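Local structure of tryptophanyl-tRNA synthetase (Cryptosporidium parvum Iowa II, 3HV0) at residues 57-60 against 61-65; 175-178 against 179-183; 228-231 against 232-235. The protein probably catalyses ATP-dependent attachment of L-tryptophan to its cognate tRNA, this chain being the C-terminal part of the protein, which holds the class I catalytic domain. All blocks are in the same frame, centred on the assembly; numbering follows the deposited sequence.

Contact 1 of 3, residues 57-60 against 61-65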
loop_
_atom_site.group_PDB
_atom_site.type_symbol
_atom_site.label_atom_id
_atom_site.label_comp_id
_atom_site.label_asym_id
_atom_site.label_seq_id
_atom_site.Cartn_x
_atom_site.Cartn_y
_atom_site.Cartn_z
ATOM N N LEU A 57 -12.567 -28.252 -10.666
ATOM C CA LEU A 57 -13.948 -28.730 -10.594
ATOM C C LEU A 57 -14.998 -27.623 -10.545
ATOM O O LEU A 57 -16.173 -27.890 -10.736
ATOM C CB LEU A 57 -14.139 -29.640 -9.382
ATOM C CG LEU A 57 -13.644 -29.246 -7.983
ATOM C CD1 LEU A 57 -13.310 -27.785 -7.814
ATOM C CD2 LEU A 57 -14.640 -29.651 -6.926
ATOM N N SER A 58 -14.559 -26.386 -10.317
ATOM C CA SER A 58 -15.441 -25.331 -9.861
ATOM C C SER A 58 -15.153 -24.015 -10.582
ATOM O O SER A 58 -14.041 -23.813 -11.068
ATOM C CB SER A 58 -15.253 -25.169 -8.355
ATOM O OG SER A 58 -16.432 -24.695 -7.760
ATOM N N HIS A 59 -16.157 -23.134 -10.660
ATOM C CA HIS A 59 -15.989 -21.827 -11.299
ATOM C C HIS A 59 -16.978 -20.754 -10.830
ATOM O O HIS A 59 -17.993 -21.044 -10.215
ATOM C CB HIS A 59 -16.104 -21.971 -12.804
ATOM C CG HIS A 59 -17.504 -22.214 -13.278
ATOM N ND1 HIS A 59 -18.238 -21.263 -13.953
ATOM C CD2 HIS A 59 -18.313 -23.292 -13.149
ATOM C CE1 HIS A 59 -19.431 -21.753 -14.233
ATOM N NE2 HIS A 59 -19.502 -22.978 -13.752
ATOM N N ARG A 60 -16.634 -19.505 -11.121
ATOM C CA ARG A 60 -17.554 -18.369 -11.098
ATOM C C ARG A 60 -17.476 -17.655 -12.441
ATOM O O ARG A 60 -16.425 -17.161 -12.825
ATOM C CB ARG A 60 -17.166 -17.387 -10.001
ATOM C CG ARG A 60 -17.128 -18.012 -8.645
ATOM C CD ARG A 60 -16.964 -17.001 -7.514
ATOM N NE ARG A 60 -17.899 -17.353 -6.443
ATOM C CZ ARG A 60 -17.644 -17.308 -5.141
ATOM N NH1 ARG A 60 -16.464 -16.905 -4.690
ATOM N NH2 ARG A 60 -18.586 -17.661 -4.280
ATOM N N ASP A 61 -18.592 -17.633 -13.159
ATOM C CA ASP A 61 -18.729 -16.920 -14.433
ATOM C C ASP A 61 -17.643 -17.265 -15.442
ATOM O O ASP A 61 -17.229 -16.395 -16.218
ATOM C CB ASP A 61 -18.774 -15.395 -14.214
ATOM C CG ASP A 61 -20.040 -14.932 -13.504
ATOM O OD1 ASP A 61 -21.005 -15.700 -13.364
ATOM O OD2 ASP A 61 -20.072 -13.775 -13.074
ATOM N N PHE A 62 -17.175 -18.513 -15.415
ATOM C CA PHE A 62 -16.340 -19.044 -16.484
ATOM C C PHE A 62 -17.132 -19.067 -17.791
ATOM O O PHE A 62 -16.565 -18.893 -18.850
ATOM C CB PHE A 62 -15.838 -20.449 -16.140
ATOM C CG PHE A 62 -14.965 -21.078 -17.212
ATOM C CD1 PHE A 62 -13.702 -20.577 -17.491
ATOM C CD2 PHE A 62 -15.408 -22.176 -17.926
ATOM C CE1 PHE A 62 -12.911 -21.146 -18.466
ATOM C CE2 PHE A 62 -14.613 -22.756 -18.908
ATOM C CZ PHE A 62 -13.372 -22.235 -19.185
ATOM N N GLU A 63 -18.441 -19.264 -17.718
ATOM C CA GLU A 63 -19.285 -19.214 -18.939
ATOM C C GLU A 63 -19.254 -17.816 -19.601
ATOM O O GLU A 63 -19.386 -17.702 -20.805
ATOM C CB GLU A 63 -20.725 -19.724 -18.681
ATOM C CG GLU A 63 -21.686 -18.782 -17.941
ATOM C CD GLU A 63 -21.296 -18.510 -16.503
ATOM O OE1 GLU A 63 -20.485 -19.292 -15.949
ATOM O OE2 GLU A 63 -21.797 -17.500 -15.934
ATOM N N LYS A 64 -19.005 -16.769 -18.818
ATOM C CA LYS A 64 -18.805 -15.428 -19.381
ATOM C C LYS A 64 -17.554 -15.354 -20.263
ATOM O O LYS A 64 -17.586 -14.716 -21.308
ATOM C CB LYS A 64 -18.722 -14.367 -18.270
ATOM N N ILE A 65 -16.471 -16.017 -19.855
ATOM C CA ILE A 65 -15.229 -16.023 -20.651
ATOM C C ILE A 65 -15.426 -16.665 -22.039
ATOM O O ILE A 65 -14.940 -16.159 -23.062
ATOM C CB ILE A 65 -14.090 -16.761 -19.932
ATOM C CG1 ILE A 65 -13.523 -15.898 -18.792
ATOM C CG2 ILE A 65 -12.972 -17.113 -20.909
ATOM C CD1 ILE A 65 -14.508 -15.609 -17.725
#

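Contact 2 of 3, residues 175-178 against 179-183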
loop_
_atom_site.group_PDB
_atom_site.type_symbol
_atom_site.label_atom_id
_atom_site.label_comp_id
_atom_site.label_asym_id
_atom_site.label_seq_id
_atom_site.Cartn_x
_atom_site.Cartn_y
_atom_site.Cartn_z
ATOM N N ILE A 175 -14.570 -1.248 1.065
ATOM C CA ILE A 175 -14.731 -2.355 2.017
ATOM C C ILE A 175 -14.541 -1.926 3.474
ATOM O O ILE A 175 -13.567 -1.281 3.812
ATOM C CB ILE A 175 -13.769 -3.518 1.727
ATOM C CG1 ILE A 175 -14.196 -4.269 0.470
ATOM C CG2 ILE A 175 -13.782 -4.523 2.863
ATOM C CD1 ILE A 175 -13.500 -3.835 -0.771
ATOM N N SER A 176 -15.478 -2.317 4.327
ATOM C CA SER A 176 -15.370 -2.056 5.752
ATOM C C SER A 176 -14.356 -3.002 6.377
ATOM O O SER A 176 -14.127 -4.097 5.880
ATOM C CB SER A 176 -16.721 -2.228 6.439
ATOM O OG SER A 176 -17.075 -3.597 6.509
ATOM N N CYS A 177 -13.752 -2.563 7.473
ATOM C CA CYS A 177 -12.893 -3.422 8.270
ATOM C C CYS A 177 -13.668 -4.651 8.725
ATOM O O CYS A 177 -13.138 -5.749 8.742
ATOM C CB CYS A 177 -12.352 -2.647 9.475
ATOM S SG CYS A 177 -11.745 -3.667 10.844
ATOM N N SER A 178 -14.933 -4.456 9.085
ATOM C CA SER A 178 -15.791 -5.550 9.526
ATOM C C SER A 178 -16.048 -6.551 8.404
ATOM O O SER A 178 -16.191 -7.735 8.666
ATOM C CB SER A 178 -17.118 -5.010 10.052
ATOM O OG SER A 178 -17.819 -4.309 9.044
ATOM N N GLN A 179 -16.128 -6.077 7.162
ATOM C CA GLN A 179 -16.266 -6.969 6.014
ATOM C C GLN A 179 -15.018 -7.853 5.835
ATOM O O GLN A 179 -15.137 -9.032 5.504
ATOM C CB GLN A 179 -16.530 -6.187 4.725
ATOM C CG GLN A 179 -17.974 -6.209 4.248
ATOM C CD GLN A 179 -18.503 -4.827 3.907
ATOM O OE1 GLN A 179 -17.840 -4.026 3.233
ATOM N NE2 GLN A 179 -19.706 -4.528 4.393
ATOM N N ILE A 180 -13.834 -7.295 6.061
ATOM C CA ILE A 180 -12.622 -8.104 6.049
ATOM C C ILE A 180 -12.673 -9.198 7.109
ATOM O O ILE A 180 -12.426 -10.355 6.800
ATOM C CB ILE A 180 -11.343 -7.268 6.273
ATOM C CG1 ILE A 180 -10.719 -6.861 4.936
ATOM C CG2 ILE A 180 -10.278 -8.088 7.002
ATOM C CD1 ILE A 180 -11.617 -6.117 4.019
ATOM N N LYS A 181 -12.995 -8.835 8.353
ATOM C CA LYS A 181 -13.123 -9.830 9.422
ATOM C C LYS A 181 -14.062 -10.949 9.003
ATOM O O LYS A 181 -13.727 -12.125 9.106
ATOM C CB LYS A 181 -13.666 -9.210 10.705
ATOM C CG LYS A 181 -12.711 -8.301 11.451
ATOM C CD LYS A 181 -13.338 -7.913 12.786
ATOM C CE LYS A 181 -12.642 -6.749 13.445
ATOM N NZ LYS A 181 -13.323 -6.403 14.728
ATOM N N SER A 182 -15.235 -10.558 8.520
ATOM C CA SER A 182 -16.271 -11.494 8.107
ATOM C C SER A 182 -15.793 -12.465 7.013
ATOM O O SER A 182 -16.142 -13.638 7.040
ATOM C CB SER A 182 -17.506 -10.713 7.636
ATOM O OG SER A 182 -18.609 -11.565 7.373
ATOM N N ILE A 183 -14.974 -11.980 6.087
ATOM C CA ILE A 183 -14.571 -12.760 4.904
ATOM C C ILE A 183 -13.325 -13.626 5.129
ATOM O O ILE A 183 -13.289 -14.789 4.725
ATOM C CB ILE A 183 -14.292 -11.834 3.720
ATOM C CG1 ILE A 183 -15.601 -11.250 3.191
ATOM C CG2 ILE A 183 -13.571 -12.576 2.623
ATOM C CD1 ILE A 183 -15.406 -10.105 2.233
#

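Contact 3 of 3, residues 228-231 against 232-235. With TRP (tryptophan), chain C.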
loop_
_atom_site.group_PDB
_atom_site.type_symbol
_atom_site.label_atom_id
_atom_site.label_comp_id
_atom_site.label_asym_id
_atom_site.label_seq_id
_atom_site.Cartn_x
_atom_site.Cartn_y
_atom_site.Cartn_z
ATOM N N ILE A 228 -8.893 -23.601 -4.558
ATOM C CA ILE A 228 -10.184 -23.182 -4.031
ATOM C C ILE A 228 -10.046 -22.334 -2.776
ATOM O O ILE A 228 -10.920 -21.543 -2.468
ATOM C CB ILE A 228 -11.106 -24.382 -3.732
ATOM C CG1 ILE A 228 -12.506 -23.902 -3.356
ATOM C CG2 ILE A 228 -10.547 -25.240 -2.589
ATOM C CD1 ILE A 228 -12.956 -22.682 -4.121
ATOM N N ASP A 229 -8.955 -22.495 -2.047
ATOM C CA ASP A 229 -8.793 -21.774 -0.784
ATOM C C ASP A 229 -8.490 -20.291 -0.976
ATOM O O ASP A 229 -8.544 -19.524 -0.013
ATOM C CB ASP A 229 -7.733 -22.435 0.099
ATOM C CG ASP A 229 -6.314 -22.119 -0.331
ATOM O OD1 ASP A 229 -5.546 -21.640 0.521
ATOM O OD2 ASP A 229 -5.940 -22.350 -1.506
ATOM N N GLN A 230 -8.179 -19.877 -2.204
ATOM C CA GLN A 230 -7.968 -18.455 -2.496
ATOM C C GLN A 230 -9.276 -17.719 -2.806
ATOM O O GLN A 230 -9.296 -16.484 -2.836
ATOM C CB GLN A 230 -6.997 -18.279 -3.664
ATOM C CG GLN A 230 -5.653 -18.904 -3.412
ATOM C CD GLN A 230 -4.881 -18.217 -2.278
ATOM O OE1 GLN A 230 -4.780 -16.990 -2.218
ATOM N NE2 GLN A 230 -4.310 -19.014 -1.411
ATOM N N ASP A 231 -10.363 -18.469 -2.994
ATOM C CA ASP A 231 -11.672 -17.907 -3.325
ATOM C C ASP A 231 -12.119 -16.616 -2.592
ATOM O O ASP A 231 -12.697 -15.734 -3.243
ATOM C CB ASP A 231 -12.755 -18.965 -3.153
ATOM C CG ASP A 231 -14.098 -18.507 -3.698
ATOM O OD1 ASP A 231 -14.141 -18.115 -4.896
ATOM O OD2 ASP A 231 -15.092 -18.535 -2.928
ATOM N N PRO A 232 -11.882 -16.509 -1.262
ATOM C CA PRO A 232 -12.264 -15.315 -0.486
ATOM C C PRO A 232 -11.853 -13.975 -1.078
ATOM O O PRO A 232 -12.637 -13.041 -1.053
ATOM C CB PRO A 232 -11.531 -15.524 0.850
ATOM C CG PRO A 232 -11.548 -16.996 1.035
ATOM C CD PRO A 232 -11.429 -17.596 -0.364
ATOM N N TYR A 233 -10.630 -13.875 -1.583
ATOM C CA TYR A 233 -10.155 -12.625 -2.195
ATOM C C TYR A 233 -11.007 -12.236 -3.389
ATOM O O TYR A 233 -11.260 -11.068 -3.598
ATOM C CB TYR A 233 -8.694 -12.732 -2.668
ATOM C CG TYR A 233 -7.698 -13.042 -1.564
ATOM C CD1 TYR A 233 -7.281 -14.348 -1.318
ATOM C CD2 TYR A 233 -7.165 -12.021 -0.775
ATOM C CE1 TYR A 233 -6.378 -14.639 -0.320
ATOM C CE2 TYR A 233 -6.274 -12.302 0.250
ATOM C CZ TYR A 233 -5.875 -13.614 0.470
ATOM O OH TYR A 233 -4.966 -13.900 1.464
ATOM N N PHE A 234 -11.442 -13.217 -4.170
ATOM C CA PHE A 234 -12.144 -12.951 -5.423
ATOM C C PHE A 234 -13.671 -12.980 -5.248
ATOM O O PHE A 234 -14.421 -12.540 -6.126
ATOM C CB PHE A 234 -11.647 -13.922 -6.506
ATOM C CG PHE A 234 -10.148 -13.899 -6.667
ATOM C CD1 PHE A 234 -9.514 -12.732 -7.061
ATOM C CD2 PHE A 234 -9.361 -15.013 -6.364
ATOM C CE1 PHE A 234 -8.131 -12.676 -7.178
ATOM C CE2 PHE A 234 -8.004 -14.973 -6.502
ATOM C CZ PHE A 234 -7.381 -13.801 -6.901
ATOM N N ARG A 235 -14.134 -13.489 -4.112
ATOM C CA ARG A 235 -15.510 -13.256 -3.696
ATOM C C ARG A 235 -15.632 -11.766 -3.397
ATOM O O ARG A 235 -16.539 -11.105 -3.867
ATOM C CB ARG A 235 -15.835 -14.077 -2.446
ATOM C CG ARG A 235 -17.245 -14.622 -2.394
ATOM C CD ARG A 235 -17.372 -15.667 -1.298
ATOM N NE ARG A 235 -17.588 -15.035 0.015
ATOM C CZ ARG A 235 -17.012 -15.405 1.166
ATOM N NH1 ARG A 235 -16.132 -16.417 1.213
ATOM N NH2 ARG A 235 -17.321 -14.739 2.284
HETATM N N TRP C . -1.676 -15.453 -1.883
HETATM C CA TRP C . -1.574 -16.581 -2.856
HETATM C C TRP C . -0.890 -17.771 -2.201
HETATM O O TRP C . -0.186 -17.606 -1.187
HETATM C CB TRP C . -0.837 -16.174 -4.148
HETATM C CG TRP C . -1.719 -15.486 -5.163
HETATM C CD1 TRP C . -1.743 -14.145 -5.464
HETATM C CD2 TRP C . -2.691 -16.098 -6.026
HETATM N NE1 TRP C . -2.660 -13.896 -6.449
HETATM C CE2 TRP C . -3.266 -15.073 -6.802
HETATM C CE3 TRP C . -3.126 -17.406 -6.216
HETATM C CZ2 TRP C . -4.255 -15.318 -7.752
HETATM C CZ3 TRP C . -4.111 -17.646 -7.156
HETATM C CH2 TRP C . -4.674 -16.601 -7.907
HETATM O OXT TRP C . -1.056 -18.906 -2.685
#

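Contact 1 of 3, residues 57-60 against 61-65
A histidine ring, not a backbone carbonyl, receives the amide of Phe62 where strand 56-60 turns into helix 62-70. The hydrogen bond from Phe62 N to His59 ND1 is long at 3.3 Å and bent, with an angle of 145° at the hydrogen, yet the donor lies close to the plane of the imidazole. It is the ring edge that takes the amide. In this role ND1 would carry no proton. His59 is brought round to the helix start by its first torsion of 73°, which sets CG between the backbone N and the carbonyl carbon. On the same ring, His59 CE1 meets Glu63 OE1 at 3.2 Å, again near the ring plane, while the carboxylate is turned steeply against the imidazole. Phe62 CB follows its amide to this edge, 3.3 Å from His59 ND1. With CG anti to the backbone N (chi1 180°), the Phe62 ring then departs from the histidine and reaches Met39 of helix 33-43.

Arg60 and Asp61 send their charged ends to helix 231-240. Asp61 takes positive phi and psi, a left-handed backbone conformation that lets the chain change course in one residue, and its CB sits 3.3 Å from Arg60 O. Its carboxylate is salt-bridged to Arg238, whereas the guanidinium of Arg60 leads off to Asp231.

Just upstream, Leu57 and Ser58 both face His253 and form a classic beta bulge. The strand thus passes into the helix through a left-handed residue, with a histidine side chain accepting an amide at the helix start. This connection lies on the antiparallel flank of the sheet, where strand 56-60 runs between 29-30 and 250-254, beside the parallel strands of the Rossmann-type core of class I synthetases.

Contact 2 of 3, residues 175-178 against 179-183
Ser176 and Gln179 exchange two hydrogen bonds that form a capping box at the start of helix 177-184. From the N-cap position Ser176 OG accepts the amide of Gln179 N at 2.7 Å, and in return Ser176 N donates to Gln179 OE1 at 3.1 Å. The second bond is nearly straight at the hydrogen, 174°, although the donor stands well above the plane of the glutamine carbonyl. Two torsions make the exchange possible: the serine hydroxyl oxygen sits between its backbone N and carbonyl carbon (chi1 72°), and the glutamine chain bends at chi2 (131°), which folds its amide back over the helix start.

Behind the box the regular helical ladder begins. Ile180 N bonds to Ser176 O, Lys181 N to Cys177 O at 3.1 Å and Ser182 N to Ser178 O at 3.0 Å, so the N-cap residue contributes both its hydroxyl and its carbonyl.

Packing surrounds this polar frame. Cys177 SG runs past Lys181 CE at 4.1 Å. The lysine chain is extended beyond CG, carrying its ammonium off the helix to salt bridges with Asp188 of its own chain and Asp188 of the second subunit. Phe195 of helix 192-202 packs on Cys177, Ile180 and Lys181, and Phe195 of the second subunit also meets Cys177.

The amide of Gln179 is thus answered by the serine hydroxyl, consistent with a well-defined helix start, while the backbone of Ile175, Cys177 and Ser178 bonds to the second subunit. Because this end lies at the dimer interface, the paired aspartates probably offset the charge of the two Lys181 ammonium groups, which come close to each other between subunits.

Contact 3 of 3, residues 228-231 against 232-235
The tryptophan pocket borders the first turn of helix 231-240, where Gln230 and Phe234, both pocket residues, meet across the helix start. Phe234 CD2 passes 3.8 Å from Gln230 O, and the far end of the ring, at Phe234 CZ, touches the bound tryptophan at CZ2 (3.6 Å); the ligand arrives near the plane of the phenyl ring, at its edge. Tyr233 CB lies over the centre of one Phe234 face. The side chains of Gln230 and Tyr233 run side by side in the same direction, amide and phenol ring almost parallel at 11°.

The backbone closes the turn. Tyr233 N bonds to Gln230 O at 3.2 Å. Asp231 O is gripped twice, by Arg235 N at 2.8 Å nearly along the C=O axis and by Phe234 N at 3.0 Å from above the carbonyl plane. Pro232, which has no amide hydrogen, fits this first turn, its CD 3.5 Å from Asp229 O.

The carboxylate of Asp231 is salt-bridged to Arg60. Arg235 crosses it at about a right angle, with Asp231 OD2 still 4.8 Å from Arg235 NH1. The salt bridge to Arg60, with Arg235 nearby, would probably favour the ionised form of Asp231; the turn thus joins a buried ion pair to Phe234, whose ring edge meets the bound tryptophan.

From the N terminus, contact 1 comes first, turning the chain from strand 56-60 into helix 62-70; contact 2 opens helix 177-184 and contact 3 leads from strand 222-227 into helix 231-240. Each is a local turn at a helix start, and they follow in series without nesting or crossing. Contact 3 is the meeting point: its Asp231 forms a salt bridge with Arg60 of contact 1, both side chains also touching His253 of strand 250-254, while Ile183 of contact 2 packs on Pro232 and Arg235. Contacts 1 and 2 do not touch, their nearest atoms being about 9 Å apart. Together they connect the sheet, the tryptophan pocket and the dimer interface.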